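Local structure of fiber protein 2 (Human adenovirus type 41, 2BZV) at residues Tyr146-Phe150 with Phe167-Glu172. The protein forms, as a homotrimer, the short spikes of the capsid, whose knob, the part described here, is thought to attach the virion to the host receptor CXCAR. Sequence-based numbering, arbitrary orientation. Where two conformers were deposited one is given.
Sequences YAFTF and FCYITE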
loop_
_atom_site.group_PDB
_atom_site.type_symbol
_atom_site.label_atom_id
_atom_site.label_comp_id
_atom_site.label_asym_id
_atom_site.label_seq_id
_atom_site.Cartn_x
_atom_site.Cartn_y
_atom_site.Cartn_z
ATOM N N TYR A 146 7.573 13.079 18.028
ATOM C CA TYR A 146 6.987 12.700 16.748
ATOM C C TYR A 146 5.491 12.888 16.802
ATOM O O TYR A 146 4.904 12.981 17.894
ATOM C CB TYR A 146 7.271 11.206 16.482
ATOM C CG TYR A 146 8.759 10.906 16.461
ATOM C CD1 TYR A 146 9.506 11.055 15.298
ATOM C CD2 TYR A 146 9.432 10.500 17.618
ATOM C CE1 TYR A 146 10.869 10.795 15.281
ATOM C CE2 TYR A 146 10.804 10.254 17.610
ATOM C CZ TYR A 146 11.514 10.411 16.439
ATOM O OH TYR A 146 12.868 10.170 16.415
ATOM N N ALA A 147 4.843 12.915 15.642
ATOM C CA ALA A 147 3.398 12.997 15.648
ATOM C C ALA A 147 2.801 12.547 14.333
ATOM O O ALA A 147 3.446 12.590 13.275
ATOM C CB ALA A 147 2.933 14.439 15.932
ATOM N N PHE A 148 1.543 12.140 14.416
ATOM C CA PHE A 148 0.657 12.067 13.255
ATOM C C PHE A 148 -0.451 13.085 13.457
ATOM O O PHE A 148 -1.029 13.151 14.547
ATOM C CB PHE A 148 -0.056 10.720 13.147
ATOM C CG PHE A 148 0.828 9.521 13.045
ATOM C CD1 PHE A 148 1.461 9.218 11.855
ATOM C CD2 PHE A 148 0.967 8.662 14.102
ATOM C CE1 PHE A 148 2.266 8.105 11.737
ATOM C CE2 PHE A 148 1.770 7.540 13.988
ATOM C CZ PHE A 148 2.428 7.273 12.813
ATOM N N THR A 149 -0.779 13.835 12.399
ATOM C CA THR A 149 -1.947 14.704 12.432
ATOM C C THR A 149 -2.826 14.297 11.263
ATOM O O THR A 149 -2.446 14.460 10.109
ATOM C CB THR A 149 -1.593 16.193 12.350
ATOM O OG1 THR A 149 -0.678 16.499 13.419
ATOM C CG2 THR A 149 -2.857 17.034 12.455
ATOM N N PHE A 150 -3.987 13.751 11.604
ATOM C CA PHE A 150 -4.956 13.301 10.610
ATOM C C PHE A 150 -6.023 14.366 10.447
ATOM O O PHE A 150 -6.421 14.994 11.426
ATOM C CB PHE A 150 -5.618 12.015 11.098
ATOM C CG PHE A 150 -4.646 10.891 11.313
ATOM C CD1 PHE A 150 -4.068 10.231 10.234
ATOM C CD2 PHE A 150 -4.306 10.491 12.605
ATOM C CE1 PHE A 150 -3.162 9.190 10.429
ATOM C CE2 PHE A 150 -3.409 9.464 12.804
ATOM C CZ PHE A 150 -2.835 8.810 11.714
ATOM N N PHE A 167 -2.508 4.592 4.315
ATOM C CA PHE A 167 -1.384 5.488 4.076
ATOM C C PHE A 167 -0.077 4.746 4.337
ATOM O O PHE A 167 -0.078 3.665 4.910
ATOM C CB PHE A 167 -1.491 6.763 4.931
ATOM C CG PHE A 167 -1.504 6.521 6.434
ATOM C CD1 PHE A 167 -0.351 6.709 7.183
ATOM C CD2 PHE A 167 -2.670 6.130 7.072
ATOM C CE1 PHE A 167 -0.358 6.482 8.555
ATOM C CE2 PHE A 167 -2.683 5.905 8.441
ATOM C CZ PHE A 167 -1.533 6.081 9.176
ATOM N N CYS A 168 1.030 5.321 3.895
ATOM C CA CYS A 168 2.336 4.669 3.968
ATOM C C CYS A 168 3.387 5.745 4.275
ATOM O O CYS A 168 3.370 6.776 3.583
ATOM C CB CYS A 168 2.647 3.970 2.630
ATOM S SG CYS A 168 4.288 3.252 2.526
ATOM N N TYR A 169 4.306 5.501 5.199
ATOM C CA TYR A 169 5.357 6.466 5.494
ATOM C C TYR A 169 6.658 5.742 5.829
ATOM O O TYR A 169 6.689 4.528 6.055
ATOM C CB TYR A 169 4.919 7.428 6.618
ATOM C CG TYR A 169 4.707 6.717 7.944
ATOM C CD1 TYR A 169 5.738 6.603 8.871
ATOM C CD2 TYR A 169 3.469 6.154 8.262
ATOM C CE1 TYR A 169 5.542 5.943 10.091
ATOM C CE2 TYR A 169 3.264 5.489 9.469
ATOM C CZ TYR A 169 4.313 5.383 10.375
ATOM O OH TYR A 169 4.091 4.702 11.557
ATOM N N ILE A 170 7.743 6.521 5.825
ATOM C CA ILE A 170 9.082 6.063 6.141
ATOM C C ILE A 170 9.347 6.230 7.637
ATOM O O ILE A 170 9.048 7.291 8.205
ATOM C CB ILE A 170 10.126 6.885 5.370
ATOM C CG1 ILE A 170 9.825 6.920 3.865
ATOM C CG2 ILE A 170 11.539 6.384 5.670
ATOM C CD1 ILE A 170 10.025 5.607 3.187
ATOM N N THR A 171 9.901 5.196 8.257
ATOM C CA THR A 171 10.101 5.209 9.698
ATOM C C THR A 171 11.491 5.657 10.105
ATOM O O THR A 171 12.452 5.609 9.334
ATOM C CB THR A 171 9.882 3.814 10.332
ATOM O OG1 THR A 171 10.947 2.936 9.958
ATOM C CG2 THR A 171 8.544 3.234 9.915
ATOM N N GLU A 172 11.575 6.075 11.353
ATOM C CA GLU A 172 12.821 6.330 12.034
ATOM C C GLU A 172 13.580 5.017 12.191
ATOM O O GLU A 172 12.960 3.952 12.305
ATOM C CB GLU A 172 12.472 6.950 13.401
ATOM C CG GLU A 172 13.468 7.804 14.097
ATOM C CD GLU A 172 13.820 9.110 13.409
ATOM O OE1 GLU A 172 14.066 9.162 12.190
ATOM O OE2 GLU A 172 13.867 10.123 14.114
#
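Look first at the gap between the two strands: 146-150 and 167-170 run nearly antiparallel, at 157°, with axes 11.8 Å apart at their closest, too far for backbone pairing, so rings have to fill the space. Y146 and F148 project toward the other strand, while F150 leaves its backbone sideways and its ring end comes nearer. F148 goes in as a wedge: its edge is aimed at the face of Y169 in an offset edge-to-face pair, centroids 5.3 Å apart and planes at 69°, with F148 CE1 3.6 Å from Y169 CE2. F148 CE1 also lies 4.4 Å from F167 CE1, a looser apolar contact, so the ring edge fits the corner between F167 and Y169. Two residues further on, F150 meets F167, two residues before Y169, in the same way, centroids 5.6 Å apart and planes at 64°, F150 CE1 reaching within 3.7 Å of F167 CZ. The strands belong to the two facing antiparallel sheets of the knob's β-sandwich, and the contact lies in its core: 146-153 is the middle strand of the sheet with 69-76 and 135-139, while 165-170 pairs with 48-57 in the facing one. L42 and Y139 pack around the same rings. Y169 OH lies 3.3 Å from F148 CZ but hydrogen-bonds to the carbonyl of F107. C168 and I170 turn the other way, onto L50 and F39 of a neighbouring subunit in the trimer. Past I170 the chain bends toward 146-150, and the E172 side chain closes that end of the gap: Y146 OH donates a short hydrogen bond to E172 OE2, 2.5 Å, an oxygen also hydrogen-bonded to S111.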